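Local coordinates for protein extracellular ligand-binding receptor (Desulfitobacterium hafniense, PDB 4Q6B) that probably serves as the substrate-binding component of an amino-acid ABC transporter, holding leucine between the two lobes of an alpha/beta fold, at residues Gln35-Gln40 with Ala292-Ala297; Ile79-Ser84 with Ile88-Ile93; Tyr154-Ala159 with Val174-Tyr179; Ser256-Gln261 with Asp269-Phe274. All coordinates share one frame; numbering follows the deposited sequence. Where two conformers were deposited one is given.

Contact 1: residues Gln35-Gln40 with Ala292-Ala297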
loop_
_atom_site.group_PDB
_atom_site.type_symbol
_atom_site.label_atom_id
_atom_site.label_comp_id
_atom_site.label_asym_id
_atom_site.label_seq_id
_atom_site.Cartn_x
_atom_site.Cartn_y
_atom_site.Cartn_z
ATOM N N GLN A 35 14.276 -17.074 -0.916
ATOM C CA GLN A 35 15.002 -18.073 -1.719
ATOM C C GLN A 35 16.162 -17.399 -2.443
ATOM O O GLN A 35 17.277 -17.941 -2.539
ATOM C CB GLN A 35 14.115 -18.712 -2.815
ATOM C CG GLN A 35 12.880 -19.499 -2.377
ATOM C CD GLN A 35 13.175 -20.877 -1.789
ATOM O OE1 GLN A 35 12.246 -21.589 -1.373
ATOM N NE2 GLN A 35 14.459 -21.266 -1.755
ATOM N N GLU A 36 15.910 -16.183 -2.914
ATOM C CA GLU A 36 16.953 -15.434 -3.623
ATOM C C GLU A 36 18.096 -15.078 -2.655
ATOM O O GLU A 36 19.260 -15.220 -3.000
ATOM C CB GLU A 36 16.340 -14.163 -4.259
ATOM C CG GLU A 36 17.354 -13.226 -4.913
ATOM C CD GLU A 36 18.117 -13.860 -6.075
ATOM O OE1 GLU A 36 19.279 -13.452 -6.305
ATOM O OE2 GLU A 36 17.568 -14.755 -6.762
ATOM N N ILE A 37 17.744 -14.660 -1.442
ATOM C CA ILE A 37 18.741 -14.232 -0.440
ATOM C C ILE A 37 19.609 -15.434 -0.063
ATOM O O ILE A 37 20.845 -15.364 -0.062
ATOM C CB ILE A 37 18.071 -13.668 0.802
ATOM C CG1 ILE A 37 17.420 -12.295 0.504
ATOM C CG2 ILE A 37 19.075 -13.574 1.979
ATOM C CD1 ILE A 37 18.411 -11.281 -0.039
ATOM N N ASN A 38 18.961 -16.559 0.245
ATOM C CA ASN A 38 19.731 -17.800 0.500
ATOM C C ASN A 38 20.585 -18.343 -0.663
ATOM O O ASN A 38 21.717 -18.859 -0.465
ATOM C CB ASN A 38 18.780 -18.852 1.082
ATOM C CG ASN A 38 18.291 -18.454 2.506
ATOM O OD1 ASN A 38 18.990 -17.715 3.220
ATOM N ND2 ASN A 38 17.087 -18.900 2.895
ATOM N N GLU A 39 20.096 -18.209 -1.892
ATOM C CA GLU A 39 20.870 -18.654 -3.033
ATOM C C GLU A 39 22.147 -17.811 -3.160
ATOM O O GLU A 39 23.190 -18.286 -3.638
ATOM C CB GLU A 39 20.002 -18.570 -4.304
ATOM C CG GLU A 39 19.146 -19.830 -4.552
ATOM C CD GLU A 39 17.968 -19.609 -5.526
ATOM O OE1 GLU A 39 17.913 -18.556 -6.213
ATOM O OE2 GLU A 39 17.082 -20.497 -5.591
ATOM N N GLN A 40 22.071 -16.564 -2.707
ATOM C CA GLN A 40 23.206 -15.636 -2.822
ATOM C C GLN A 40 24.106 -15.710 -1.595
ATOM O O GLN A 40 25.067 -14.957 -1.476
ATOM C CB GLN A 40 22.716 -14.197 -3.004
ATOM C CG GLN A 40 22.155 -13.967 -4.381
ATOM C CD GLN A 40 23.109 -14.451 -5.453
ATOM O OE1 GLN A 40 24.292 -14.099 -5.451
ATOM N NE2 GLN A 40 22.607 -15.284 -6.367
ATOM N N ALA A 292 10.454 -5.853 0.473
ATOM C CA ALA A 292 10.686 -5.644 1.905
ATOM C C ALA A 292 11.744 -6.626 2.405
ATOM O O ALA A 292 12.565 -6.286 3.223
ATOM C CB ALA A 292 9.386 -5.855 2.707
ATOM N N VAL A 293 11.651 -7.877 1.974
ATOM C CA VAL A 293 12.613 -8.900 2.369
ATOM C C VAL A 293 13.988 -8.538 1.824
ATOM O O VAL A 293 14.983 -8.603 2.558
ATOM C CB VAL A 293 12.202 -10.320 1.874
ATOM C CG1 VAL A 293 13.376 -11.332 2.030
ATOM C CG2 VAL A 293 10.977 -10.822 2.607
ATOM N N ILE A 294 14.053 -8.092 0.569
ATOM C CA ILE A 294 15.361 -7.827 -0.018
ATOM C C ILE A 294 16.004 -6.621 0.695
ATOM O O ILE A 294 17.229 -6.624 0.982
ATOM C CB ILE A 294 15.299 -7.577 -1.533
ATOM C CG1 ILE A 294 14.774 -8.807 -2.300
ATOM C CG2 ILE A 294 16.710 -7.240 -2.071
ATOM C CD1 ILE A 294 15.546 -10.065 -2.088
ATOM N N LEU A 295 15.184 -5.594 0.955
ATOM C CA LEU A 295 15.625 -4.369 1.634
ATOM C C LEU A 295 16.155 -4.719 3.029
ATOM O O LEU A 295 17.272 -4.350 3.400
ATOM C CB LEU A 295 14.447 -3.385 1.792
ATOM C CG LEU A 295 14.020 -2.352 0.733
ATOM C CD1 LEU A 295 12.496 -2.092 0.679
ATOM C CD2 LEU A 295 14.764 -1.046 0.984
ATOM N N LEU A 296 15.367 -5.474 3.787
ATOM C CA LEU A 296 15.781 -5.807 5.166
ATOM C C LEU A 296 17.049 -6.665 5.166
ATOM O O LEU A 296 17.952 -6.520 6.022
ATOM C CB LEU A 296 14.689 -6.529 5.936
ATOM C CG LEU A 296 13.488 -5.673 6.261
ATOM C CD1 LEU A 296 12.342 -6.571 6.777
ATOM C CD2 LEU A 296 13.856 -4.646 7.330
ATOM N N ALA A 297 17.164 -7.561 4.201
ATOM C CA ALA A 297 18.356 -8.414 4.184
ATOM C C ALA A 297 19.593 -7.593 3.879
ATOM O O ALA A 297 20.655 -7.812 4.482
ATOM C CB ALA A 297 18.178 -9.597 3.178
#

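Contact 2: residues Ile79-Ser84 with Ile88-Ile93. With LEU (leucine), chain B.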
loop_
_atom_site.group_PDB
_atom_site.type_symbol
_atom_site.label_atom_id
_atom_site.label_comp_id
_atom_site.label_asym_id
_atom_site.label_seq_id
_atom_site.Cartn_x
_atom_site.Cartn_y
_atom_site.Cartn_z
ATOM N N ILE A 79 7.977 -7.629 9.209
ATOM C CA ILE A 79 7.274 -7.148 8.008
ATOM C C ILE A 79 5.793 -7.215 8.350
ATOM O O ILE A 79 5.288 -8.271 8.713
ATOM C CB ILE A 79 7.547 -8.047 6.771
ATOM C CG1 ILE A 79 9.010 -7.857 6.368
ATOM C CG2 ILE A 79 6.710 -7.567 5.569
ATOM C CD1 ILE A 79 9.455 -8.798 5.279
ATOM N N GLY A 80 5.119 -6.074 8.294
ATOM C CA GLY A 80 3.690 -6.015 8.572
ATOM C C GLY A 80 3.356 -4.628 9.132
ATOM O O GLY A 80 4.232 -3.773 9.114
ATOM N N HIS A 81 2.100 -4.390 9.561
ATOM C CA HIS A 81 0.961 -5.285 9.299
ATOM C C HIS A 81 0.290 -4.770 8.003
ATOM O O HIS A 81 0.840 -3.880 7.321
ATOM C CB HIS A 81 -0.023 -5.263 10.486
ATOM C CG HIS A 81 0.557 -5.817 11.759
ATOM N ND1 HIS A 81 -0.068 -6.826 12.474
ATOM C CD2 HIS A 81 1.700 -5.533 12.436
ATOM C CE1 HIS A 81 0.661 -7.137 13.529
ATOM N NE2 HIS A 81 1.739 -6.366 13.534
ATOM N N ARG A 82 -0.876 -5.300 7.645
ATOM C CA ARG A 82 -1.505 -4.892 6.371
ATOM C C ARG A 82 -2.382 -3.677 6.613
ATOM O O ARG A 82 -2.211 -2.616 5.972
ATOM C CB ARG A 82 -2.395 -6.009 5.836
ATOM C CG ARG A 82 -2.974 -5.708 4.443
ATOM C CD ARG A 82 -3.810 -6.914 3.955
ATOM N NE ARG A 82 -4.379 -6.766 2.608
ATOM C CZ ARG A 82 -5.618 -6.362 2.358
ATOM N NH1 ARG A 82 -6.041 -6.270 1.101
ATOM N NH2 ARG A 82 -6.425 -6.046 3.366
ATOM N N ASN A 83 -3.275 -3.783 7.583
ATOM C CA ASN A 83 -4.278 -2.732 7.765
ATOM C C ASN A 83 -3.697 -1.623 8.618
ATOM O O ASN A 83 -3.088 -1.906 9.661
ATOM C CB ASN A 83 -5.519 -3.281 8.514
ATOM C CG ASN A 83 -6.183 -4.420 7.762
ATOM O OD1 ASN A 83 -5.748 -5.565 7.878
ATOM N ND2 ASN A 83 -7.203 -4.108 6.954
ATOM N N SER A 84 -3.890 -0.374 8.218
ATOM C CA SER A 84 -3.374 0.718 9.064
ATOM C C SER A 84 -3.943 0.750 10.484
ATOM O O SER A 84 -3.235 1.128 11.426
ATOM C CB SER A 84 -3.608 2.080 8.385
ATOM O OG SER A 84 -2.845 2.199 7.200
ATOM N N ILE A 88 -0.757 0.962 13.042
ATOM C CA ILE A 88 -0.506 2.151 13.857
ATOM C C ILE A 88 -0.351 1.820 15.369
ATOM O O ILE A 88 0.674 2.155 15.980
ATOM C CB ILE A 88 -1.578 3.234 13.578
ATOM C CG1 ILE A 88 -1.418 3.732 12.122
ATOM C CG2 ILE A 88 -1.520 4.363 14.599
ATOM C CD1 ILE A 88 -2.663 4.559 11.708
ATOM N N PRO A 89 -1.316 1.116 15.963
ATOM C CA PRO A 89 -1.033 0.796 17.381
ATOM C C PRO A 89 0.054 -0.274 17.565
ATOM O O PRO A 89 0.829 -0.188 18.549
ATOM C CB PRO A 89 -2.380 0.293 17.918
ATOM C CG PRO A 89 -3.178 -0.046 16.734
ATOM C CD PRO A 89 -2.708 0.806 15.571
ATOM N N ALA A 90 0.132 -1.259 16.662
ATOM C CA ALA A 90 1.177 -2.284 16.815
ATOM C C ALA A 90 2.578 -1.653 16.734
ATOM O O ALA A 90 3.479 -2.066 17.443
ATOM C CB ALA A 90 1.062 -3.382 15.739
ATOM N N ALA A 91 2.734 -0.645 15.875
ATOM C CA ALA A 91 4.002 0.096 15.770
ATOM C C ALA A 91 4.461 0.669 17.104
ATOM O O ALA A 91 5.695 0.857 17.295
ATOM C CB ALA A 91 3.842 1.257 14.773
ATOM N N SER A 92 3.543 0.953 18.036
ATOM C CA SER A 92 3.980 1.496 19.334
ATOM C C SER A 92 4.771 0.425 20.092
ATOM O O SER A 92 5.760 0.726 20.759
ATOM C CB SER A 92 2.777 1.966 20.166
ATOM O OG SER A 92 3.240 2.451 21.458
ATOM N N ILE A 93 4.293 -0.814 20.029
ATOM C CA ILE A 93 4.957 -1.942 20.660
ATOM C C ILE A 93 6.310 -2.186 19.997
ATOM O O ILE A 93 7.320 -2.387 20.671
ATOM C CB ILE A 93 4.076 -3.221 20.567
ATOM C CG1 ILE A 93 2.789 -3.035 21.394
ATOM C CG2 ILE A 93 4.868 -4.487 21.042
ATOM C CD1 ILE A 93 1.805 -4.208 21.227
HETATM N N LEU B . -3.940 0.452 2.475
HETATM C CA LEU B . -4.836 -0.235 3.412
HETATM C C LEU B . -4.620 0.270 4.829
HETATM O O LEU B . -5.330 -0.113 5.749
HETATM C CB LEU B . -4.586 -1.741 3.342
HETATM C CG LEU B . -5.065 -2.124 1.938
HETATM C CD1 LEU B . -4.045 -2.969 1.233
HETATM C CD2 LEU B . -6.439 -2.780 1.912
HETATM O OXT LEU B . -3.735 1.113 5.036
#

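Contact 3: residues Tyr154-Ala159 with Val174-Tyr179. With CA (calcium ion), chain E.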
loop_
_atom_site.group_PDB
_atom_site.type_symbol
_atom_site.label_atom_id
_atom_site.label_comp_id
_atom_site.label_asym_id
_atom_site.label_seq_id
_atom_site.Cartn_x
_atom_site.Cartn_y
_atom_site.Cartn_z
ATOM N N TYR A 154 -9.584 7.601 8.472
ATOM C CA TYR A 154 -8.934 7.251 7.200
ATOM C C TYR A 154 -9.641 7.808 5.953
ATOM O O TYR A 154 -8.992 8.278 4.998
ATOM C CB TYR A 154 -8.730 5.728 7.120
ATOM C CG TYR A 154 -8.093 5.180 8.401
ATOM C CD1 TYR A 154 -6.723 5.302 8.634
ATOM C CD2 TYR A 154 -8.871 4.577 9.389
ATOM C CE1 TYR A 154 -6.147 4.826 9.811
ATOM C CE2 TYR A 154 -8.302 4.095 10.561
ATOM C CZ TYR A 154 -6.939 4.224 10.763
ATOM O OH TYR A 154 -6.384 3.754 11.932
ATOM N N GLY A 155 -10.971 7.771 5.952
ATOM C CA GLY A 155 -11.732 8.301 4.832
ATOM C C GLY A 155 -11.638 9.816 4.766
ATOM O O GLY A 155 -11.426 10.410 3.694
ATOM N N ASN A 156 -11.814 10.456 5.916
ATOM C CA ASN A 156 -11.694 11.903 5.971
ATOM C C ASN A 156 -10.279 12.297 5.567
ATOM O O ASN A 156 -10.083 13.294 4.853
ATOM C CB ASN A 156 -12.030 12.427 7.366
ATOM C CG ASN A 156 -13.535 12.526 7.606
ATOM O OD1 ASN A 156 -14.155 11.612 8.156
ATOM N ND2 ASN A 156 -14.127 13.652 7.199
ATOM N N GLY A 157 -9.312 11.482 5.988
ATOM C CA GLY A 157 -7.911 11.712 5.682
ATOM C C GLY A 157 -7.575 11.779 4.206
ATOM O O GLY A 157 -6.945 12.758 3.747
ATOM N N LEU A 158 -7.959 10.740 3.460
ATOM C CA LEU A 158 -7.672 10.659 2.024
ATOM C C LEU A 158 -8.489 11.683 1.231
ATOM O O LEU A 158 -7.991 12.238 0.238
ATOM C CB LEU A 158 -7.922 9.237 1.494
ATOM C CG LEU A 158 -7.807 9.002 -0.015
ATOM C CD1 LEU A 158 -6.446 9.365 -0.526
ATOM C CD2 LEU A 158 -8.075 7.566 -0.299
ATOM N N ALA A 159 -9.731 11.926 1.673
ATOM C CA ALA A 159 -10.610 12.936 1.077
ATOM C C ALA A 159 -10.019 14.338 1.206
ATOM O O ALA A 159 -10.006 15.085 0.210
ATOM C CB ALA A 159 -12.066 12.892 1.703
ATOM N N VAL A 174 -17.051 20.050 -6.161
ATOM C CA VAL A 174 -18.383 20.635 -6.176
ATOM C C VAL A 174 -19.340 19.948 -5.190
ATOM O O VAL A 174 -20.365 20.508 -4.836
ATOM C CB VAL A 174 -18.995 20.648 -7.603
ATOM C CG1 VAL A 174 -18.108 21.465 -8.552
ATOM C CG2 VAL A 174 -19.216 19.214 -8.115
ATOM N N ASP A 175 -19.004 18.736 -4.742
ATOM C CA ASP A 175 -19.815 18.112 -3.691
ATOM C C ASP A 175 -18.990 17.022 -3.037
ATOM O O ASP A 175 -18.178 16.397 -3.682
ATOM C CB ASP A 175 -21.108 17.514 -4.268
ATOM C CG ASP A 175 -22.112 17.076 -3.188
ATOM O OD1 ASP A 175 -22.105 17.623 -2.040
ATOM O OD2 ASP A 175 -22.961 16.194 -3.519
ATOM N N ARG A 176 -19.183 16.814 -1.746
ATOM C CA ARG A 176 -18.625 15.638 -1.091
ATOM C C ARG A 176 -19.786 14.994 -0.343
ATOM O O ARG A 176 -20.751 15.689 0.097
ATOM C CB ARG A 176 -17.456 16.008 -0.142
ATOM C CG ARG A 176 -17.902 16.649 1.144
ATOM C CD ARG A 176 -16.824 16.521 2.214
ATOM N NE ARG A 176 -15.515 16.955 1.735
ATOM C CZ ARG A 176 -14.371 16.700 2.374
ATOM N NH1 ARG A 176 -13.212 17.131 1.878
ATOM N NH2 ARG A 176 -14.383 16.005 3.503
ATOM N N PHE A 177 -19.791 13.664 -0.277
ATOM C CA PHE A 177 -20.897 12.933 0.376
ATOM C C PHE A 177 -20.400 11.601 0.922
ATOM O O PHE A 177 -19.364 11.083 0.468
ATOM C CB PHE A 177 -22.104 12.737 -0.564
ATOM C CG PHE A 177 -21.889 11.692 -1.665
ATOM C CD1 PHE A 177 -20.931 11.873 -2.671
ATOM C CD2 PHE A 177 -22.652 10.512 -1.693
ATOM C CE1 PHE A 177 -20.760 10.915 -3.703
ATOM C CE2 PHE A 177 -22.478 9.555 -2.725
ATOM C CZ PHE A 177 -21.517 9.750 -3.713
ATOM N N ASN A 178 -21.104 11.061 1.919
ATOM C CA ASN A 178 -20.653 9.817 2.549
ATOM C C ASN A 178 -21.721 8.740 2.699
ATOM O O ASN A 178 -21.463 7.636 3.232
ATOM C CB ASN A 178 -20.025 10.124 3.886
ATOM C CG ASN A 178 -21.012 10.746 4.867
ATOM O OD1 ASN A 178 -20.952 11.940 5.143
ATOM N ND2 ASN A 178 -21.908 9.940 5.399
ATOM N N TYR A 179 -22.934 9.058 2.252
ATOM C CA TYR A 179 -24.042 8.115 2.356
ATOM C C TYR A 179 -25.091 8.406 1.302
ATOM O O TYR A 179 -25.388 9.575 1.046
ATOM C CB TYR A 179 -24.702 8.198 3.732
ATOM C CG TYR A 179 -25.816 7.181 3.943
ATOM C CD1 TYR A 179 -25.518 5.848 4.145
ATOM C CD2 TYR A 179 -27.175 7.550 3.939
ATOM C CE1 TYR A 179 -26.499 4.901 4.333
ATOM C CE2 TYR A 179 -28.167 6.599 4.130
ATOM C CZ TYR A 179 -27.829 5.285 4.314
ATOM O OH TYR A 179 -28.790 4.334 4.520
HETATM CA CA CA E . -22.580 17.128 0.296
HETATM O O HOH W 1 -24.137 15.776 -0.876
HETATM O O HOH W 2 -20.750 18.717 0.139
HETATM O O HOH W 3 -23.797 15.625 2.304
HETATM O O HOH W 4 -21.944 17.377 2.446
HETATM O O HOH W 5 -23.867 18.824 -0.018
#

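Contact 4: residues Ser256-Gln261 with Asp269-Phe274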
loop_
_atom_site.group_PDB
_atom_site.type_symbol
_atom_site.label_atom_id
_atom_site.label_comp_id
_atom_site.label_asym_id
_atom_site.label_seq_id
_atom_site.Cartn_x
_atom_site.Cartn_y
_atom_site.Cartn_z
ATOM N N SER A 256 -1.975 3.361 -7.115
ATOM C CA SER A 256 -1.428 2.182 -6.485
ATOM C C SER A 256 0.066 2.204 -6.644
ATOM O O SER A 256 0.644 3.257 -6.724
ATOM C CB SER A 256 -2.017 0.912 -7.079
ATOM O OG SER A 256 -1.691 -0.192 -6.277
ATOM N N PHE A 257 0.665 1.029 -6.591
ATOM C CA PHE A 257 2.097 0.858 -6.752
ATOM C C PHE A 257 2.409 -0.492 -7.418
ATOM O O PHE A 257 1.570 -1.366 -7.483
ATOM C CB PHE A 257 2.799 0.981 -5.403
ATOM C CG PHE A 257 2.269 0.040 -4.378
ATOM C CD1 PHE A 257 1.320 0.444 -3.479
ATOM C CD2 PHE A 257 2.707 -1.266 -4.339
ATOM C CE1 PHE A 257 0.811 -0.436 -2.549
ATOM C CE2 PHE A 257 2.203 -2.142 -3.419
ATOM C CZ PHE A 257 1.259 -1.727 -2.520
ATOM N N PHE A 258 3.621 -0.604 -7.946
ATOM C CA PHE A 258 4.108 -1.754 -8.694
ATOM C C PHE A 258 3.622 -1.759 -10.138
ATOM O O PHE A 258 2.448 -1.886 -10.404
ATOM C CB PHE A 258 3.850 -3.117 -8.039
ATOM C CG PHE A 258 4.433 -4.266 -8.819
ATOM C CD1 PHE A 258 5.780 -4.292 -9.115
ATOM C CD2 PHE A 258 3.637 -5.287 -9.285
ATOM C CE1 PHE A 258 6.327 -5.320 -9.850
ATOM C CE2 PHE A 258 4.173 -6.322 -10.004
ATOM C CZ PHE A 258 5.520 -6.338 -10.289
ATOM N N ASN A 259 4.560 -1.622 -11.056
ATOM C CA ASN A 259 4.249 -1.723 -12.489
ATOM C C ASN A 259 5.017 -2.909 -13.049
ATOM O O ASN A 259 6.246 -2.842 -13.185
ATOM C CB ASN A 259 4.687 -0.450 -13.182
ATOM C CG ASN A 259 4.397 -0.479 -14.674
ATOM O OD1 ASN A 259 3.985 -1.522 -15.223
ATOM N ND2 ASN A 259 4.598 0.657 -15.337
ATOM N N PRO A 260 4.322 -4.008 -13.381
ATOM C CA PRO A 260 5.032 -5.187 -13.879
ATOM C C PRO A 260 5.542 -5.023 -15.297
ATOM O O PRO A 260 6.246 -5.909 -15.787
ATOM C CB PRO A 260 3.971 -6.287 -13.828
ATOM C CG PRO A 260 2.657 -5.552 -13.902
ATOM C CD PRO A 260 2.859 -4.206 -13.290
ATOM N N GLN A 261 5.135 -3.939 -15.954
ATOM C CA GLN A 261 5.604 -3.595 -17.295
ATOM C C GLN A 261 6.714 -2.538 -17.253
ATOM O O GLN A 261 7.092 -2.016 -18.311
ATOM C CB GLN A 261 4.449 -3.117 -18.207
ATOM C CG GLN A 261 3.388 -4.169 -18.397
ATOM C CD GLN A 261 2.251 -3.740 -19.332
ATOM O OE1 GLN A 261 2.159 -2.569 -19.766
ATOM N NE2 GLN A 261 1.387 -4.679 -19.637
ATOM N N ASP A 269 13.356 -9.064 -13.910
ATOM C CA ASP A 269 13.901 -10.306 -13.352
ATOM C C ASP A 269 12.902 -10.930 -12.360
ATOM O O ASP A 269 12.668 -12.169 -12.361
ATOM C CB ASP A 269 15.246 -10.026 -12.683
ATOM C CG ASP A 269 15.825 -11.233 -12.013
ATOM O OD1 ASP A 269 16.206 -12.172 -12.717
ATOM O OD2 ASP A 269 15.876 -11.253 -10.758
ATOM N N PHE A 270 12.314 -10.074 -11.528
ATOM C CA PHE A 270 11.318 -10.507 -10.554
ATOM C C PHE A 270 10.072 -11.088 -11.229
ATOM O O PHE A 270 9.570 -12.177 -10.822
ATOM C CB PHE A 270 10.953 -9.324 -9.670
ATOM C CG PHE A 270 9.700 -9.521 -8.859
ATOM C CD1 PHE A 270 9.729 -10.331 -7.755
ATOM C CD2 PHE A 270 8.490 -8.910 -9.242
ATOM C CE1 PHE A 270 8.557 -10.516 -6.977
ATOM C CE2 PHE A 270 7.307 -9.074 -8.442
ATOM C CZ PHE A 270 7.359 -9.899 -7.323
ATOM N N VAL A 271 9.544 -10.379 -12.224
ATOM C CA VAL A 271 8.302 -10.828 -12.881
ATOM C C VAL A 271 8.507 -12.226 -13.497
ATOM O O VAL A 271 7.644 -13.117 -13.359
ATOM C CB VAL A 271 7.823 -9.785 -13.929
ATOM C CG1 VAL A 271 6.885 -10.428 -14.938
ATOM C CG2 VAL A 271 7.154 -8.615 -13.217
ATOM N N GLU A 272 9.638 -12.421 -14.190
ATOM C CA GLU A 272 9.941 -13.709 -14.799
ATOM C C GLU A 272 10.139 -14.815 -13.757
ATOM O O GLU A 272 9.603 -15.927 -13.906
ATOM C CB GLU A 272 11.187 -13.617 -15.677
ATOM C CG GLU A 272 11.548 -14.944 -16.341
ATOM C CD GLU A 272 10.462 -15.475 -17.281
ATOM O OE1 GLU A 272 9.591 -14.681 -17.721
ATOM O OE2 GLU A 272 10.488 -16.694 -17.583
ATOM N N ALA A 273 10.916 -14.517 -12.716
ATOM C CA ALA A 273 11.162 -15.488 -11.647
ATOM C C ALA A 273 9.849 -15.861 -10.966
ATOM O O ALA A 273 9.603 -17.049 -10.687
ATOM C CB ALA A 273 12.151 -14.922 -10.619
ATOM N N PHE A 274 8.998 -14.866 -10.740
ATOM C CA PHE A 274 7.767 -15.122 -9.996
ATOM C C PHE A 274 6.857 -16.007 -10.871
ATOM O O PHE A 274 6.339 -17.046 -10.410
ATOM C CB PHE A 274 7.094 -13.809 -9.612
ATOM C CG PHE A 274 5.928 -14.003 -8.719
ATOM C CD1 PHE A 274 4.700 -14.368 -9.256
ATOM C CD2 PHE A 274 6.065 -13.873 -7.355
ATOM C CE1 PHE A 274 3.594 -14.608 -8.435
ATOM C CE2 PHE A 274 4.968 -14.099 -6.520
ATOM C CZ PHE A 274 3.723 -14.462 -7.090
#

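Contact 1: residues Gln35-Gln40 with Ala292-Ala297
Ile-37 packs against Ile-294 and Ala-297 where two helices, 26-39 and 284-301, lie side by side in one alpha/beta lobe of a periplasmic binding protein. The short segment axes come within 10.4 Å and diverge by 36°, a spacing bridged by aliphatic side chains, with no hydrogen bond across. The tight part centres on the CG1-CD1 branch of Ile-37. With chi1 at -71°, that branch lies opposite the carbonyl carbon and extends toward the neighbouring helix. The two isoleucine side chains run past one another in opposite senses, bringing Ile-37 CD1 within 3.7 Å of Ile-294 CD1. Packing is looser beside Val-293, whose CG1 stays 4.4 Å from Ile-37 CG1; that valine also packs on Leu-30, Ala-33 and Val-34 of helix 26-39. Toward solvent the contact thins out: Glu-36 CG remains 4.6 Å from Ile-294 CD1, and the polar side chains of Gln-35, Glu-39 and Gln-40 are exposed. Asn-38 instead uses OD1 to accept a hydrogen bond from the backbone N of Leu-48. At the tight end, the methyl CB of Ala-297 meets Ile-37 CD1 at 3.6 Å.

Contact 2: residues Ile79-Ser84 with Ile88-Ile93
Ser-84 links the two segments by giving its carbonyl oxygen to Ile-88, and it also holds the bound leucine. In the first shell, its backbone N donates to the ligand O over 2.9 Å at 170°, while Ser-84 OG donates to ligand OXT at 2.6 Å. Both carboxylate oxygens are thus gripped by the first residue of helix 84-97, where the helix end would probably stabilise negative charge. Arg-82 treats the other part of the ligand: its side chain, extended from CG to NE, lays one guanidinium face over the leucine methyls, with NH2 3.6 Å from ligand CD2. Ala-105, Thr-107 and Asn-231 add further hydrogen bonds to the ligand.

The next shell holds Ser-84. Its OG is also hydrogen-bonded with Ser-108 N, which positions the hydroxyl. Ile-88 N donates to Ser-84 O at 3.0 Å and 169°, completing a helical turn, and Ile-88 CG1 approaches the same oxygen to 3.3 Å. The helix kinks at the following residue, Pro-89, whose N makes no bond to the preceding turn. Farther back, a cis peptide precedes His-81, whose imidazole reaches the helix obliquely, NE2 lying 3.8 Å from Ala-90 CB. Asp-55 pairs with His-81 ND1 and Tyr-94 OH with NE2, fixing the rotation of the ring.

Segment 79-84 leads from strand 75-79 through a loop into helix 84-97; Ile-79 pairs with strand 10-17, and Pro-89 and Ala-90 pack on helix 59-70.

Contact 3: residues Tyr154-Ala159 with Val174-Tyr179
Ala-159 and Arg-176 make the closest backbone approach, with CA atoms 8.7 Å apart, as helix 153-168 passes beside strand 172-177. Together with strand 144-149 they form a beta-alpha-beta unit at one edge of the larger sheet. Arg-176 carries the contact almost alone. Its CG sits between the backbone N and the carbonyl carbon (chi1 75°), and a bend at chi3 (50°) turns the guanidinium toward the helix. There NH2 lies 4.3 Å from Ala-159 CB, and NH1 remains 4.2 Å from Ala-159 O, too far for a hydrogen bond; the amide of Asn-156 stands at the guanidinium edge. What secures the charged end is a salt bridge to Glu-163, a hydrogen bond to Asn-160 OD1 and a cation-pi contact with Tyr-149.

The same strand residue binds metal through its backbone. A calcium ion takes Arg-176 O at 2.3 Å and Asp-175 OD1 at 2.4 Å, with five waters completing the seven ligands, one of them at a long 2.8 Å. The other carboxylate oxygen, Asp-175 OD2, is held by Lys-192 and Trp-193, which would orient OD1 toward the ion, and it also accepts from a calcium-bound water. A second such water accepts a hydrogen bond from Arg-176 N at 3.1 Å.

Contact 4: residues Ser256-Gln261 with Asp269-Phe274
Phe-258, in the chain that follows strand 253-257, meets Phe-270 and Val-271 on helix 265-278. From its backbone, CB heads toward the helix, and a chi1 of -177°, with CG opposite the backbone N, carries the ring on in the direction of those two residues. Its body is covered within its own segment: Pro-260 N lies 4.0 Å above one face, over the centre. Farther out, CE1 comes to 4.1 Å from Phe-270 CE2. The tip, CZ, does most of the touching, with Phe-270 CE2 at 3.8 Å and Val-271 CG2 at 4.1 Å. Val-271 CG2 lies at the edge of the Phe-258 ring, near its plane, as CZ of Phe-258 does at the edge of the Phe-270 ring. The two aromatic planes stand at 83°, with centroids 5.8 Å apart, an oblique pairing.

Pro-260 extends the patch, its CB 4.0 Å from Val-271 CG2. An Asx turn spans this proline: Asn-259 OD1 accepts from Gln-261 N at 2.8 Å, the donor above the carbonyl plane. Ala-287 of helix 284-301 touches both phenylalanines, and Phe-270 also packs on Leu-32 of helix 26-39. Strand 253-257 belongs to the seven-stranded sheet, yet its following helix packs in the other lobe, an arrangement consistent with one of the interlobe crossovers of type I periplasmic binding proteins.

In the fold
Contacts 1 and 2 share a lobe and meet directly: Ile-79 packs on Ala-292, Val-293 and Leu-296. Contact 3 belongs to the second lobe, its centre about 40 Å from that of contact 1, while Tyr-154 bridges the cleft to Ser-84 and Ile-88 of contact 2. Contact 4 appears to join the lobes, sharing the larger sheet with contact 3 and packing on the two helices of contact 1. Contact 2 is the buried one, its polar groups serving the ligand; contacts 1 and 4, partly buried, are held by apolar side chains, with no hydrogen bond across either. Contact 3, also partly buried, is a loose approach of an arginine to a helix at a sheet edge, its charge paired outside the two segments and the calcium held by the strand.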